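Local coordinates for uncharacterized protein (Chaetomium thermophilum, PDB 3LPZ) that probably acts in the Get pathway of tail-anchored protein biogenesis, as an alpha-solenoid protein that binds Get5, at residues Ala43-Lys47 / Gln48-Ala52; Glu30-Glu33 / Ala34-Thr38. All coordinates share one frame; numbering follows the deposited sequence.

Both contacts are local and share helix 28-47, near the N-terminal end of the alpha-solenoid. Interaction 2 (30-38) comes first along the chain and lies in the early turns of that helix, where the i to i+4 hydrogen bonds run unbroken; interaction 1 (43-52) is where they end and the chain turns over into helix 51-67. Their centres are about 19 Å apart and their nearest atoms about 5 Å, with no touch between them. The centre of interaction 1 lies about 34 Å, and that of interaction 2 about 35 Å, from the centre of the chain, on the same side of it. Helix 28-47 itself touches helix 71-88 at interaction 2, while Trp-51 of helix 51-67 does so at interaction 1.

Interaction 1: Ala43-Lys47 / Gln48-Ala52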
loop_
_atom_site.group_PDB
_atom_site.type_symbol
_atom_site.label_atom_id
_atom_site.label_comp_id
_atom_site.label_asym_id
_atom_site.label_seq_id
_atom_site.Cartn_x
_atom_site.Cartn_y
_atom_site.Cartn_z
ATOM N N ALA A 43 2.612 17.500 28.727
ATOM C CA ALA A 43 3.315 16.541 29.601
ATOM C C ALA A 43 2.738 16.560 31.027
ATOM O O ALA A 43 2.565 15.502 31.643
ATOM C CB ALA A 43 4.840 16.784 29.607
ATOM N N ARG A 44 2.418 17.737 31.555
ATOM C CA ARG A 44 1.734 17.769 32.865
ATOM C C ARG A 44 0.398 17.014 32.888
ATOM O O ARG A 44 0.156 16.238 33.817
ATOM C CB ARG A 44 1.511 19.183 33.337
ATOM C CG ARG A 44 2.789 19.842 33.847
ATOM C CD ARG A 44 2.621 21.356 33.830
ATOM N NE ARG A 44 3.824 22.044 34.286
ATOM C CZ ARG A 44 4.033 23.350 34.140
ATOM N NH1 ARG A 44 3.126 24.117 33.524
ATOM N NH2 ARG A 44 5.164 23.885 34.590
ATOM N N TYR A 45 -0.466 17.228 31.886
ATOM C CA TYR A 45 -1.731 16.466 31.823
ATOM C C TYR A 45 -1.486 14.970 31.688
ATOM O O TYR A 45 -2.151 14.160 32.349
ATOM C CB TYR A 45 -2.669 16.965 30.702
ATOM C CG TYR A 45 -3.386 18.235 31.100
ATOM C CD1 TYR A 45 -4.335 18.228 32.134
ATOM C CD2 TYR A 45 -3.101 19.449 30.463
ATOM C CE1 TYR A 45 -4.995 19.406 32.508
ATOM C CE2 TYR A 45 -3.737 20.623 30.834
ATOM C CZ TYR A 45 -4.675 20.595 31.860
ATOM O OH TYR A 45 -5.317 21.755 32.214
ATOM N N SER A 46 -0.529 14.615 30.833
ATOM C CA SER A 46 -0.137 13.220 30.642
ATOM C C SER A 46 0.323 12.563 31.937
ATOM O O SER A 46 -0.094 11.455 32.227
ATOM C CB SER A 46 0.990 13.105 29.611
ATOM O OG SER A 46 0.437 13.264 28.347
ATOM N N LYS A 47 1.196 13.237 32.681
ATOM C CA LYS A 47 1.742 12.711 33.953
ATOM C C LYS A 47 0.630 12.367 34.932
ATOM O O LYS A 47 0.724 11.382 35.655
ATOM C CB LYS A 47 2.674 13.737 34.638
ATOM C CG LYS A 47 4.082 13.779 34.143
ATOM C CD LYS A 47 4.958 14.698 35.078
ATOM C CE LYS A 47 6.432 14.715 34.656
ATOM N NZ LYS A 47 7.281 15.689 35.471
ATOM N N GLN A 48 -0.422 13.178 34.959
ATOM C CA GLN A 48 -1.543 12.900 35.828
ATOM C C GLN A 48 -2.622 11.978 35.233
ATOM O O GLN A 48 -3.655 11.793 35.841
ATOM C CB GLN A 48 -2.134 14.173 36.452
ATOM C CG GLN A 48 -2.553 15.279 35.526
ATOM C CD GLN A 48 -2.802 16.584 36.287
ATOM O OE1 GLN A 48 -2.105 17.577 36.089
ATOM N NE2 GLN A 48 -3.789 16.573 37.174
ATOM N N GLY A 49 -2.359 11.386 34.066
ATOM C CA GLY A 49 -3.300 10.452 33.440
ATOM C C GLY A 49 -4.477 11.115 32.725
ATOM O O GLY A 49 -5.465 10.440 32.380
ATOM N N ASN A 50 -4.408 12.423 32.514
ATOM C CA ASN A 50 -5.450 13.095 31.742
ATOM C C ASN A 50 -5.025 13.080 30.262
ATOM O O ASN A 50 -4.581 14.097 29.680
ATOM C CB ASN A 50 -5.730 14.519 32.251
ATOM C CG ASN A 50 -7.024 15.101 31.659
ATOM O OD1 ASN A 50 -7.636 14.504 30.745
ATOM N ND2 ASN A 50 -7.455 16.257 32.186
ATOM N N TRP A 51 -5.125 11.893 29.677
ATOM C CA TRP A 51 -4.695 11.677 28.300
ATOM C C TRP A 51 -5.545 12.450 27.323
ATOM O O TRP A 51 -5.020 12.927 26.309
ATOM C CB TRP A 51 -4.744 10.185 27.948
ATOM C CG TRP A 51 -3.894 9.392 28.882
ATOM C CD1 TRP A 51 -4.325 8.540 29.876
ATOM C CD2 TRP A 51 -2.467 9.403 28.952
ATOM N NE1 TRP A 51 -3.251 8.017 30.537
ATOM C CE2 TRP A 51 -2.098 8.524 29.990
ATOM C CE3 TRP A 51 -1.463 10.049 28.218
ATOM C CZ2 TRP A 51 -0.765 8.269 30.313
ATOM C CZ3 TRP A 51 -0.140 9.805 28.545
ATOM C CH2 TRP A 51 0.196 8.928 29.585
ATOM N N ALA A 52 -6.840 12.579 27.630
ATOM C CA ALA A 52 -7.766 13.258 26.730
ATOM C C ALA A 52 -7.382 14.737 26.557
ATOM O O ALA A 52 -7.480 15.276 25.464
ATOM C CB ALA A 52 -9.212 13.108 27.204
#
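Asn-50 N and Gly-49 N fold back onto the last turn of helix 28-47 and close it with a Schellman motif. The outer bond of the pair runs from Asn-50 N to Tyr-45 O at 2.9 Å; inside it Gly-49 N reaches Ser-46 O, also at 2.9 Å. Gly-49 takes the C-prime place with phi at 78°, a positive value that glycine adopts easily. Gln-48 N, at the first residue to leave helical geometry, makes weak bonds to Arg-44 O and Tyr-45 O. The first torsion of Gln-48, chi1 54°, sets CG between backbone N and carbonyl carbon and beside the helix's last carbonyls, 3.3 Å from Arg-44 O; beyond CG the chain runs on extended.

Asn-50 then opens the next helix as its N-cap, OD1 accepting from Ala-53 N. That leaves the amide nitrogen toward Tyr-45: Asn-50 ND2 stands 3.7 Å from CD1 of the tyrosine, the two side chains running side by side with ring and amide planes almost perpendicular, 89° apart. Across the turn, Ser-46 meets the six-membered part of the Trp-51 indole. Its OG lies 3.5 Å from Trp-51 CZ3, with CB of the serine close to the same carbon, while Ser-46 O sits over one face of the ring, 3.6 Å above the plane and toward the rim. Ser-46 OG also makes a weak hydrogen bond to Ala-42 O, one turn back.

The result is a short turn joining two successive helices of the alpha-solenoid, 28-47 and 51-67. Tyr-45 touches Lys-11, Ile-12 and Ile-15 of helix 11-25 and also Ala-53 and Ile-57 of helix 51-67, whereas Trp-51 reaches forward to Thr-84, Gln-87 and Ala-88 of helix 71-88.

Interaction 2: Glu30-Glu33 / Ala34-Thr38; sequences EQYE and AAQET
Four successive i to i+4 bonds tie Glu-30 to Glu-33 with Ala-34 to Glu-37 in regular alpha-helix, from Ala-34 N to Glu-30 O (3.0 Å) through to Glu-37 N to Glu-33 O (2.9 Å). One turn on, Ala-34 O takes two donors from Thr-38, its N and its OG1 (2.7 Å for the hydroxyl), which arrive from opposite faces of the carbonyl plane. This is helix 28-47 of the alpha-solenoid: Ala-34 faces Ile-23 of helix 11-25, and Ala-35 meets Leu-65 of helix 51-67 and Ser-73 of helix 71-88. On the more exposed side, Gln-36 CG lies over one face of the Tyr-32 ring in a CH-pi contact, 4.1 Å from its centroid. The ring leans along the helix toward Gln-36 because its CG is anti to the backbone N (chi1 174°). A bend at chi2 of Gln-36 brings NE2 within 3.7 Å of Tyr-32 CE1, the amide 28° from the ring plane, while OE1 accepts from Arg-39 NH1. With Gln-36 cut back to an alanine, CG and the amide are gone, and the Tyr-32 ring is likely to be freer to turn, with the Arg-39 guanidinium lacking this acceptor. Glu-37 turns instead to Arg-22, with which OE1 forms a salt bridge.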
loop_
_atom_site.group_PDB
_atom_site.type_symbol
_atom_site.label_atom_id
_atom_site.label_comp_id
_atom_site.label_asym_id
_atom_site.label_seq_id
_atom_site.Cartn_x
_atom_site.Cartn_y
_atom_site.Cartn_z
ATOM N N GLU A 30 8.683 33.219 18.402
ATOM C CA GLU A 30 7.532 33.131 19.305
ATOM C C GLU A 30 6.722 31.845 19.088
ATOM O O GLU A 30 6.195 31.285 20.040
ATOM C CB GLU A 30 6.627 34.365 19.175
ATOM C CG GLU A 30 6.766 35.387 20.305
ATOM C CD GLU A 30 8.085 35.295 21.058
ATOM O OE1 GLU A 30 9.122 35.752 20.518
ATOM O OE2 GLU A 30 8.082 34.780 22.205
ATOM N N GLN A 31 6.630 31.406 17.836
ATOM C CA GLN A 31 5.912 30.168 17.484
ATOM C C GLN A 31 6.609 28.949 18.075
ATOM O O GLN A 31 5.959 28.051 18.616
ATOM C CB GLN A 31 5.788 30.026 15.967
ATOM C CG GLN A 31 4.836 31.067 15.345
ATOM C CD GLN A 31 4.865 31.060 13.832
ATOM O OE1 GLN A 31 5.932 30.938 13.228
ATOM N NE2 GLN A 31 3.697 31.217 13.205
ATOM N N TYR A 32 7.937 28.940 17.985
ATOM C CA TYR A 32 8.752 27.905 18.617
ATOM C C TYR A 32 8.562 27.875 20.141
ATOM O O TYR A 32 8.408 26.800 20.717
ATOM C CB TYR A 32 10.235 28.061 18.229
ATOM C CG TYR A 32 11.192 27.110 18.961
ATOM C CD1 TYR A 32 11.310 25.771 18.560
ATOM C CD2 TYR A 32 11.990 27.558 20.031
ATOM C CE1 TYR A 32 12.180 24.887 19.220
ATOM C CE2 TYR A 32 12.875 26.689 20.686
ATOM C CZ TYR A 32 12.953 25.355 20.271
ATOM O OH TYR A 32 13.803 24.468 20.888
ATOM N N GLU A 33 8.560 29.042 20.789
ATOM C CA GLU A 33 8.338 29.108 22.246
ATOM C C GLU A 33 6.955 28.569 22.640
ATOM O O GLU A 33 6.815 27.852 23.637
ATOM C CB GLU A 33 8.526 30.535 22.783
ATOM C CG GLU A 33 9.966 31.034 22.739
ATOM C CD GLU A 33 10.882 30.346 23.767
ATOM O OE1 GLU A 33 10.378 29.605 24.653
ATOM O OE2 GLU A 33 12.116 30.551 23.693
ATOM N N ALA A 34 5.937 28.924 21.859
ATOM C CA ALA A 34 4.598 28.417 22.100
ATOM C C ALA A 34 4.541 26.894 21.947
ATOM O O ALA A 34 3.843 26.217 22.717
ATOM C CB ALA A 34 3.596 29.088 21.177
ATOM N N ALA A 35 5.260 26.354 20.956
ATOM C CA ALA A 35 5.299 24.901 20.764
ATOM C C ALA A 35 5.965 24.251 21.967
ATOM O O ALA A 35 5.512 23.203 22.439
ATOM C CB ALA A 35 6.026 24.528 19.462
ATOM N N GLN A 36 7.029 24.875 22.483
ATOM C CA GLN A 36 7.708 24.345 23.674
ATOM C C GLN A 36 6.835 24.398 24.914
ATOM O O GLN A 36 6.854 23.473 25.744
ATOM C CB GLN A 36 9.058 25.057 23.923
ATOM C CG GLN A 36 10.110 24.738 22.844
ATOM C CD GLN A 36 10.356 23.237 22.671
ATOM O OE1 GLN A 36 10.702 22.535 23.628
ATOM N NE2 GLN A 36 10.172 22.739 21.446
ATOM N N GLU A 37 6.068 25.482 25.049
ATOM C CA GLU A 37 5.172 25.602 26.175
ATOM C C GLU A 37 4.050 24.568 26.022
ATOM O O GLU A 37 3.575 24.025 26.999
ATOM C CB GLU A 37 4.601 27.013 26.240
ATOM C CG GLU A 37 3.683 27.264 27.445
ATOM C CD GLU A 37 3.228 28.687 27.506
ATOM O OE1 GLU A 37 4.060 29.577 27.196
ATOM O OE2 GLU A 37 2.042 28.920 27.852
ATOM N N THR A 38 3.629 24.300 24.785
ATOM C CA THR A 38 2.611 23.248 24.539
ATOM C C THR A 38 3.099 21.878 25.046
ATOM O O THR A 38 2.339 21.134 25.670
ATOM C CB THR A 38 2.223 23.180 23.041
ATOM O OG1 THR A 38 1.775 24.481 22.615
ATOM C CG2 THR A 38 1.090 22.142 22.770
#